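Local coordinates for protein extracellular endo-alpha-(1->5)-L-arabinanase 1 (Bacillus subtilis, PDB 1UV4) that cleaves internal alpha-1,5-arabinofuranosyl linkages in linear and sugar beet arabinan, as a secreted, calcium-binding enzyme of plant cell-wall degradation, at residues Tyr213-Tyr217 with Gly240-Ser245; Tyr195-Met199 with Ser222-Tyr227; Glu34-Arg38 with Gln71-Pro76. One frame throughout, in Å; residues are numbered along the deposited sequence.

Contact 1 (Tyr213-Tyr217 with Gly240-Ser245); sequences YKIAY and GTILDS. With EDO (1,2-ethanediol), chain E.
The outer edge of one blade of the family 43 beta-propeller is built where I215, A216 and Y217 of strand 212-220 pair antiparallel with D244, I242 and T241. The pairing slips by one residue between I215 and A216. This is a classic beta bulge, with L243 and D244 both facing I215. I215 N donates to D244 O at 2.9 Å, and the bond is nearly straight at 168°. Across the bulge, L243 N reaches I215 O, also at 2.9 Å, but along a more bent path. Y217 and T241 form a hydrogen-bonded pair. T241 N donates to Y217 O at 2.9 Å, in the carbonyl plane on a lone pair, while Y217 N donates to T241 O. A216 and I242 are the non-hydrogen-bonded pair, and their side chains touch at A216 CB and I242 CD1, 3.8 Å apart. The Y217 ring leans over the outer strand because its CG stands between the backbone N and the carbonyl carbon (chi1 64°). T241 CB sits over one face of the Y217 ring, toward the rim, 3.9 Å from its centroid, a CH-pi contact. T241 OG1 is held by K230 N, outside the pair. D244 grips an ethanediol, probably from the crystallisation liquor, with both carboxylate oxygens. One water bridges Y213 O and S245 O. Another water bridges Y217 OH, 2.7 Å away, and I242 O, 3.1 Å away.

Contact 2 (Tyr195-Met199 with Ser222-Tyr227); sequences YYYLM and SITGPY
Y196 and L198 of strand 195-203, in a blade of the beta-propeller, are packed by the loop that follows strand 212-220. No hydrogen bond joins the two segments. The contact is mostly ring faces against aliphatic and backbone atoms. The segment 222-227 starts with a type I beta turn from S222 to G225, closed by G225 N donating to S222 O. S222 C comes within 3.4 Å of Y196 CD2. I223 then lies squarely on the Y196 ring. I223 CB is above the centre of the Y196 ring, 3.7 Å from its centroid and 7° off the normal, a CH-pi contact. I223 CG1 points away from its own backbone N (chi1 -163°) and runs out over the ring, 3.7 Å from Y196 CD1. The hydroxyl of Y196 is occupied elsewhere, by K140 N. After the turn, a cis peptide bond precedes P226. Y227 comes next and points back at the strand. Y227 OH donates to I223 O at 2.7 Å, from a position tilted out of the carbonyl plane. This bond ties the end of the segment to its turn and helps to set where the Y227 hydroxyl lies. The flat of the Y227 ring receives L198 CB, 3.9 Å from the centroid of the Y227 ring and displaced toward the rim. I174, on strand 170-175, touches both L198 and Y227, so the loop packs on strand 195-203 where it meets the neighbouring sheet. At the hydroxyl end of the ring, Y227 OH rests 3.5 Å from Y196 CB.

Contact 3 (Glu34-Arg38 with Gln71-Pro76); sequences ERGLR and QNQWAP
G36 and the backbone of Q71 and Q73 join two blades of the beta-propeller, strand 37-42 belonging to one and strand 74-81 to the next. The segments run in roughly the same direction. Two backbone hydrogen bonds hold them. G36 N donates to Q71 O at 3.3 Å, with an angle of 156° at the hydrogen. Q73 N donates to G36 O at 2.9 Å, approaching from above the carbonyl plane, 38° out of it. Q71 O is shared. Q71 O also receives a weak bond from Q73 NE2 at 3.2 Å, and R35 CA makes a CA-H...O contact with it. The Q73 chain bends at chi2 (64°), which folds its amide back along its own segment. Extended beyond CG, the Q71 side chain lies alongside the E34 backbone, with Q71 CG 3.3 Å from E34 O. Its NE2 bonds to T32 O, just before the first segment. Q71 OE1 accepts from a water at 3.0 Å, and R35 NE donates weakly to the same water. The apolar share falls to L37, whose CD2 lies 3.7 Å from Q73 CB and 4.1 Å from P76 CD. L37 also packs on L87 and Y89. On the other side of its strand, the W74 side chain comes near those of I132 and D14, which probably bind substrate. The two clear hydrogen bonds between the segments run from backbone donors to backbone acceptors, so they rest on the main chain rather than on side-chain groups. Q71 and R35 add a water-mediated link at the exposed end, weak on the arginine side.

Overall arrangement
From the N terminus, contact 3 closes first. It returns 71-76 to 34-38 after a loop of 32 residues, and so ties one propeller blade to the next. Contacts 1 and 2 come later in the chain and share one blade. Their segments alternate: 195-199, 213-217, 222-227, 240-245. The loop of contact 2 is thus still open when that of contact 1 begins, and the two cross. Strands 195-203 and 212-220 are neighbours in the sheet, and the contacts touch there, with Y217 CB 3.5 Å from L198 O. Contact 3 lies across the chain's centre, its own centre about 26 Å from that of contact 1 and 29 Å from that of contact 2.

Contact 1 (Tyr213-Tyr217 with Gly240-Ser245)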
loop_
_atom_site.group_PDB
_atom_site.type_symbol
_atom_site.label_atom_id
_atom_site.label_comp_id
_atom_site.label_asym_id
_atom_site.label_seq_id
_atom_site.Cartn_x
_atom_site.Cartn_y
_atom_site.Cartn_z
ATOM N N TYR A 213 11.878 -2.987 -5.878
ATOM C CA TYR A 213 13.236 -3.507 -5.798
ATOM C C TYR A 213 13.628 -3.886 -4.358
ATOM O O TYR A 213 14.218 -4.939 -4.151
ATOM C CB TYR A 213 14.210 -2.424 -6.316
ATOM C CG TYR A 213 15.624 -2.836 -6.542
ATOM C CD1 TYR A 213 15.931 -3.999 -7.267
ATOM C CD2 TYR A 213 16.675 -2.011 -6.156
ATOM C CE1 TYR A 213 17.242 -4.362 -7.512
ATOM C CE2 TYR A 213 17.988 -2.357 -6.415
ATOM C CZ TYR A 213 18.266 -3.529 -7.095
ATOM O OH TYR A 213 19.571 -3.912 -7.369
ATOM N N LYS A 214 13.359 -3.023 -3.380
ATOM C CA LYS A 214 13.677 -3.323 -1.990
ATOM C C LYS A 214 12.624 -2.728 -1.068
ATOM O O LYS A 214 11.906 -1.826 -1.449
ATOM C CB LYS A 214 15.012 -2.700 -1.593
ATOM C CG LYS A 214 16.177 -3.031 -2.433
ATOM C CD LYS A 214 17.419 -2.335 -1.858
ATOM C CE LYS A 214 18.457 -2.167 -2.941
ATOM N NZ LYS A 214 19.828 -1.838 -2.444
ATOM N N ILE A 215 12.502 -3.274 0.142
ATOM C CA ILE A 215 11.662 -2.742 1.207
ATOM C C ILE A 215 12.567 -2.040 2.210
ATOM O O ILE A 215 13.491 -2.658 2.687
ATOM C CB ILE A 215 10.855 -3.830 1.891
ATOM C CG1 ILE A 215 9.898 -4.468 0.898
ATOM C CG2 ILE A 215 10.105 -3.327 3.075
ATOM C CD1 ILE A 215 9.248 -5.701 1.369
ATOM N N ALA A 216 12.272 -0.779 2.521
ATOM C CA ALA A 216 13.107 0.087 3.378
ATOM C C ALA A 216 12.277 0.665 4.520
ATOM O O ALA A 216 11.116 0.911 4.321
ATOM C CB ALA A 216 13.731 1.198 2.576
ATOM N N TYR A 217 12.915 0.932 5.673
ATOM C CA TYR A 217 12.164 1.424 6.838
ATOM C C TYR A 217 12.870 2.468 7.676
ATOM O O TYR A 217 14.089 2.643 7.626
ATOM C CB TYR A 217 11.691 0.267 7.704
ATOM C CG TYR A 217 12.783 -0.542 8.321
ATOM C CD1 TYR A 217 13.439 -0.125 9.480
ATOM C CD2 TYR A 217 13.193 -1.751 7.752
ATOM C CE1 TYR A 217 14.441 -0.880 10.054
ATOM C CE2 TYR A 217 14.185 -2.489 8.292
ATOM C CZ TYR A 217 14.816 -2.092 9.453
ATOM O OH TYR A 217 15.820 -2.865 10.003
ATOM N N GLY A 240 16.544 5.007 4.818
ATOM C CA GLY A 240 15.713 3.815 4.921
ATOM C C GLY A 240 16.605 2.593 4.987
ATOM O O GLY A 240 17.472 2.352 4.133
ATOM N N THR A 241 16.445 1.823 6.067
ATOM C CA THR A 241 17.184 0.609 6.268
ATOM C C THR A 241 16.478 -0.491 5.506
ATOM O O THR A 241 15.270 -0.535 5.492
ATOM C CB THR A 241 17.238 0.294 7.795
ATOM O OG1 THR A 241 17.971 1.321 8.480
ATOM C CG2 THR A 241 17.960 -0.985 8.085
ATOM N N ILE A 242 17.242 -1.392 4.893
ATOM C CA ILE A 242 16.691 -2.394 4.007
ATOM C C ILE A 242 16.324 -3.618 4.822
ATOM O O ILE A 242 17.184 -4.306 5.415
ATOM C CB ILE A 242 17.657 -2.731 2.852
ATOM C CG1 ILE A 242 18.082 -1.445 2.058
ATOM C CG2 ILE A 242 17.049 -3.811 1.980
ATOM C CD1 ILE A 242 16.988 -0.570 1.579
ATOM N N LEU A 243 15.031 -3.885 4.815
ATOM C CA LEU A 243 14.462 -5.114 5.350
ATOM C C LEU A 243 14.638 -6.291 4.421
ATOM O O LEU A 243 14.906 -7.406 4.865
ATOM C CB LEU A 243 12.972 -4.944 5.584
ATOM C CG LEU A 243 12.255 -6.129 6.266
ATOM C CD1 LEU A 243 12.769 -6.335 7.690
ATOM C CD2 LEU A 243 10.787 -5.914 6.209
ATOM N N ASP A 244 14.509 -6.042 3.118
ATOM C CA ASP A 244 14.398 -7.151 2.169
ATOM C C ASP A 244 14.773 -6.635 0.809
ATOM O O ASP A 244 14.189 -5.668 0.326
ATOM C CB ASP A 244 12.941 -7.589 2.186
ATOM C CG ASP A 244 12.646 -8.897 1.450
ATOM O OD1 ASP A 244 13.458 -9.405 0.652
ATOM O OD2 ASP A 244 11.560 -9.501 1.659
ATOM N N SER A 245 15.750 -7.283 0.201
ATOM C CA SER A 245 16.162 -6.989 -1.162
ATOM C C SER A 245 16.008 -8.213 -2.070
ATOM O O SER A 245 16.553 -8.241 -3.157
ATOM C CB SER A 245 17.597 -6.436 -1.183
ATOM O OG SER A 245 18.480 -7.342 -0.609
HETATM C C1 EDO E . 11.529 -11.920 -0.925
HETATM O O1 EDO E . 10.695 -11.396 0.101
HETATM C C2 EDO E . 12.547 -12.874 -0.351
HETATM O O2 EDO E . 13.653 -12.155 0.165
HETATM O O HOH W 1 16.482 -6.294 -4.815
HETATM O O HOH W 2 16.572 -4.938 8.387
#

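Contact 2 (Tyr195-Met199 with Ser222-Tyr227)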
loop_
_atom_site.group_PDB
_atom_site.type_symbol
_atom_site.label_atom_id
_atom_site.label_comp_id
_atom_site.label_asym_id
_atom_site.label_seq_id
_atom_site.Cartn_x
_atom_site.Cartn_y
_atom_site.Cartn_z
ATOM N N TYR A 195 6.962 4.187 18.998
ATOM C CA TYR A 195 7.417 4.761 17.732
ATOM C C TYR A 195 6.451 4.553 16.594
ATOM O O TYR A 195 5.779 3.529 16.506
ATOM C CB TYR A 195 8.757 4.167 17.252
ATOM C CG TYR A 195 10.011 4.614 17.978
ATOM C CD1 TYR A 195 10.647 5.795 17.633
ATOM C CD2 TYR A 195 10.564 3.825 18.977
ATOM C CE1 TYR A 195 11.796 6.195 18.283
ATOM C CE2 TYR A 195 11.701 4.225 19.642
ATOM C CZ TYR A 195 12.313 5.398 19.271
ATOM O OH TYR A 195 13.457 5.787 19.942
ATOM N N TYR A 196 6.437 5.538 15.720
ATOM C CA TYR A 196 5.863 5.381 14.388
ATOM C C TYR A 196 6.903 4.760 13.474
ATOM O O TYR A 196 8.062 5.164 13.457
ATOM C CB TYR A 196 5.368 6.719 13.850
ATOM C CG TYR A 196 4.219 7.257 14.681
ATOM C CD1 TYR A 196 2.914 6.823 14.485
ATOM C CD2 TYR A 196 4.447 8.189 15.677
ATOM C CE1 TYR A 196 1.846 7.305 15.239
ATOM C CE2 TYR A 196 3.396 8.678 16.446
ATOM C CZ TYR A 196 2.086 8.243 16.222
ATOM O OH TYR A 196 1.044 8.746 16.980
ATOM N N TYR A 197 6.488 3.744 12.728
ATOM C CA TYR A 197 7.331 3.092 11.734
ATOM C C TYR A 197 6.761 3.254 10.356
ATOM O O TYR A 197 5.569 2.989 10.155
ATOM C CB TYR A 197 7.502 1.593 12.019
ATOM C CG TYR A 197 8.251 1.316 13.301
ATOM C CD1 TYR A 197 9.653 1.220 13.330
ATOM C CD2 TYR A 197 7.561 1.189 14.508
ATOM C CE1 TYR A 197 10.332 1.002 14.520
ATOM C CE2 TYR A 197 8.255 0.979 15.733
ATOM C CZ TYR A 197 9.631 0.872 15.729
ATOM O OH TYR A 197 10.317 0.651 16.906
ATOM N N LEU A 198 7.593 3.685 9.426
ATOM C CA LEU A 198 7.242 3.816 8.011
ATOM C C LEU A 198 8.076 2.823 7.201
ATOM O O LEU A 198 9.296 2.812 7.305
ATOM C CB LEU A 198 7.524 5.201 7.517
ATOM C CG LEU A 198 7.283 5.437 6.028
ATOM C CD1 LEU A 198 5.821 5.293 5.630
ATOM C CD2 LEU A 198 7.775 6.838 5.660
ATOM N N MET A 199 7.434 1.961 6.437
ATOM C CA MET A 199 8.092 1.178 5.416
ATOM C C MET A 199 7.664 1.688 4.045
ATOM O O MET A 199 6.520 2.077 3.857
ATOM C CB MET A 199 7.716 -0.288 5.499
ATOM C CG MET A 199 7.992 -0.922 6.774
ATOM S SD MET A 199 7.660 -2.731 6.655
ATOM C CE MET A 199 8.136 -3.278 8.255
ATOM N N SER A 222 7.150 11.124 16.254
ATOM C CA SER A 222 5.925 11.764 15.817
ATOM C C SER A 222 5.504 11.233 14.456
ATOM O O SER A 222 6.329 10.818 13.625
ATOM C CB SER A 222 6.084 13.272 15.806
ATOM O OG SER A 222 6.904 13.652 14.759
ATOM N N ILE A 223 4.208 11.235 14.215
ATOM C CA ILE A 223 3.713 10.624 12.993
ATOM C C ILE A 223 4.152 11.398 11.764
ATOM O O ILE A 223 4.304 10.832 10.669
ATOM C CB ILE A 223 2.186 10.363 13.060
ATOM C CG1 ILE A 223 1.754 9.355 11.981
ATOM C CG2 ILE A 223 1.403 11.652 12.955
ATOM C CD1 ILE A 223 0.307 8.910 12.043
ATOM N N THR A 224 4.401 12.690 11.955
ATOM C CA THR A 224 4.801 13.541 10.857
ATOM C C THR A 224 6.294 13.579 10.614
ATOM O O THR A 224 6.751 14.283 9.685
ATOM C CB THR A 224 4.229 14.949 11.019
ATOM O OG1 THR A 224 4.477 15.457 12.335
ATOM C CG2 THR A 224 2.709 14.952 10.859
ATOM N N GLY A 225 7.060 12.809 11.387
ATOM C CA GLY A 225 8.481 12.624 11.151
ATOM C C GLY A 225 9.372 13.592 11.915
ATOM O O GLY A 225 8.903 14.373 12.746
ATOM N N PRO A 226 10.670 13.583 11.634
ATOM C CA PRO A 226 11.268 12.798 10.550
ATOM C C PRO A 226 11.449 11.353 10.887
ATOM O O PRO A 226 11.827 11.028 12.028
ATOM C CB PRO A 226 12.655 13.471 10.368
ATOM C CG PRO A 226 13.030 13.960 11.762
ATOM C CD PRO A 226 11.667 14.449 12.291
ATOM N N TYR A 227 11.210 10.489 9.898
ATOM C CA TYR A 227 11.490 9.068 10.016
ATOM C C TYR A 227 12.994 8.845 9.767
ATOM O O TYR A 227 13.511 9.203 8.729
ATOM C CB TYR A 227 10.624 8.236 9.057
ATOM C CG TYR A 227 9.171 8.251 9.483
ATOM C CD1 TYR A 227 8.303 9.279 9.096
ATOM C CD2 TYR A 227 8.665 7.239 10.260
ATOM C CE1 TYR A 227 7.006 9.318 9.550
ATOM C CE2 TYR A 227 7.355 7.220 10.651
ATOM C CZ TYR A 227 6.513 8.269 10.319
ATOM O OH TYR A 227 5.218 8.291 10.731
#

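Contact 3 (Glu34-Arg38 with Gln71-Pro76)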
loop_
_atom_site.group_PDB
_atom_site.type_symbol
_atom_site.label_atom_id
_atom_site.label_comp_id
_atom_site.label_asym_id
_atom_site.label_seq_id
_atom_site.Cartn_x
_atom_site.Cartn_y
_atom_site.Cartn_z
ATOM N N GLU A 34 -8.318 -6.411 -16.962
ATOM C CA GLU A 34 -9.638 -6.396 -16.332
ATOM C C GLU A 34 -9.904 -5.110 -15.600
ATOM O O GLU A 34 -8.985 -4.305 -15.265
ATOM C CB GLU A 34 -9.819 -7.574 -15.363
ATOM C CG GLU A 34 -9.766 -8.925 -16.067
ATOM C CD GLU A 34 -9.927 -10.157 -15.173
ATOM O OE1 GLU A 34 -10.094 -10.053 -13.941
ATOM O OE2 GLU A 34 -9.889 -11.267 -15.753
ATOM N N ARG A 35 -11.177 -4.960 -15.276
ATOM C CA ARG A 35 -11.641 -3.834 -14.486
ATOM C C ARG A 35 -11.530 -4.108 -13.024
ATOM O O ARG A 35 -11.749 -5.236 -12.595
ATOM C CB ARG A 35 -13.118 -3.521 -14.814
ATOM C CG ARG A 35 -13.338 -3.104 -16.268
ATOM C CD ARG A 35 -14.776 -2.651 -16.529
ATOM N NE ARG A 35 -15.054 -2.397 -17.949
ATOM C CZ ARG A 35 -15.674 -3.248 -18.779
ATOM N NH1 ARG A 35 -16.175 -4.403 -18.347
ATOM N NH2 ARG A 35 -15.840 -2.929 -20.066
ATOM N N GLY A 36 -11.230 -3.073 -12.249
ATOM C CA GLY A 36 -11.364 -3.132 -10.813
ATOM C C GLY A 36 -10.173 -3.613 -10.021
ATOM O O GLY A 36 -9.013 -3.406 -10.420
ATOM N N LEU A 37 -10.490 -4.199 -8.871
ATOM C CA LEU A 37 -9.534 -4.635 -7.865
ATOM C C LEU A 37 -9.620 -6.143 -7.717
ATOM O O LEU A 37 -10.719 -6.719 -7.651
ATOM C CB LEU A 37 -9.813 -4.015 -6.513
ATOM C CG LEU A 37 -9.648 -2.521 -6.501
ATOM C CD1 LEU A 37 -10.328 -1.931 -5.254
ATOM C CD2 LEU A 37 -8.197 -2.157 -6.583
ATOM N N ARG A 38 -8.452 -6.781 -7.612
ATOM C CA ARG A 38 -8.312 -8.230 -7.463
ATOM C C ARG A 38 -8.542 -8.661 -6.034
ATOM O O ARG A 38 -8.034 -8.026 -5.077
ATOM C CB ARG A 38 -6.929 -8.614 -7.889
ATOM C CG ARG A 38 -6.607 -10.112 -7.871
ATOM C CD ARG A 38 -5.502 -10.473 -8.786
ATOM N NE ARG A 38 -4.908 -11.808 -8.696
ATOM C CZ ARG A 38 -5.296 -12.853 -9.394
ATOM N NH1 ARG A 38 -6.355 -12.796 -10.186
ATOM N NH2 ARG A 38 -4.597 -13.968 -9.304
ATOM N N GLN A 71 -8.122 0.637 -16.924
ATOM C CA GLN A 71 -9.354 -0.060 -16.513
ATOM C C GLN A 71 -9.171 -0.738 -15.159
ATOM O O GLN A 71 -10.135 -0.872 -14.432
ATOM C CB GLN A 71 -9.819 -1.042 -17.531
ATOM C CG GLN A 71 -8.889 -2.192 -17.794
ATOM C CD GLN A 71 -9.436 -3.129 -18.854
ATOM O OE1 GLN A 71 -10.631 -3.067 -19.195
ATOM N NE2 GLN A 71 -8.571 -3.935 -19.426
ATOM N N ASN A 72 -7.944 -1.136 -14.808
ATOM C CA ASN A 72 -7.694 -1.766 -13.527
ATOM C C ASN A 72 -7.406 -0.699 -12.499
ATOM O O ASN A 72 -6.707 0.299 -12.754
ATOM C CB ASN A 72 -6.542 -2.811 -13.603
ATOM C CG ASN A 72 -5.132 -2.218 -13.874
ATOM O OD1 ASN A 72 -4.124 -2.750 -13.361
ATOM N ND2 ASN A 72 -5.050 -1.208 -14.739
ATOM N N GLN A 73 -7.946 -0.875 -11.293
ATOM C CA GLN A 73 -7.596 0.025 -10.186
ATOM C C GLN A 73 -6.440 -0.580 -9.364
ATOM O O GLN A 73 -6.140 -1.755 -9.482
ATOM C CB GLN A 73 -8.782 0.358 -9.284
ATOM C CG GLN A 73 -9.727 1.399 -9.945
ATOM C CD GLN A 73 -10.365 0.881 -11.203
ATOM O OE1 GLN A 73 -11.128 -0.087 -11.215
ATOM N NE2 GLN A 73 -10.052 1.523 -12.316
ATOM N N TRP A 74 -5.730 0.268 -8.614
ATOM C CA TRP A 74 -4.432 -0.140 -8.077
ATOM C C TRP A 74 -4.312 -0.021 -6.570
ATOM O O TRP A 74 -4.861 0.878 -5.938
ATOM C CB TRP A 74 -3.241 0.693 -8.634
ATOM C CG TRP A 74 -3.161 0.916 -10.100
ATOM C CD1 TRP A 74 -3.879 0.312 -11.099
ATOM C CD2 TRP A 74 -2.347 1.883 -10.729
ATOM N NE1 TRP A 74 -3.528 0.835 -12.326
ATOM C CE2 TRP A 74 -2.594 1.807 -12.119
ATOM C CE3 TRP A 74 -1.418 2.819 -10.265
ATOM C CZ2 TRP A 74 -1.933 2.614 -13.040
ATOM C CZ3 TRP A 74 -0.762 3.613 -11.219
ATOM C CH2 TRP A 74 -1.033 3.501 -12.554
ATOM N N ALA A 75 -3.537 -0.929 -6.001
ATOM C CA ALA A 75 -2.964 -0.754 -4.668
ATOM C C ALA A 75 -4.002 -0.474 -3.580
ATOM O O ALA A 75 -4.001 0.534 -2.917
ATOM C CB ALA A 75 -1.866 0.298 -4.727
ATOM N N PRO A 76 -4.923 -1.426 -3.430
ATOM C CA PRO A 76 -5.952 -1.305 -2.398
ATOM C C PRO A 76 -5.361 -1.354 -0.999
ATOM O O PRO A 76 -4.298 -1.910 -0.755
ATOM C CB PRO A 76 -6.854 -2.479 -2.705
ATOM C CG PRO A 76 -5.954 -3.473 -3.206
ATOM C CD PRO A 76 -4.988 -2.709 -4.142
HETATM O O HOH W 3 -12.871 -1.112 -19.417
#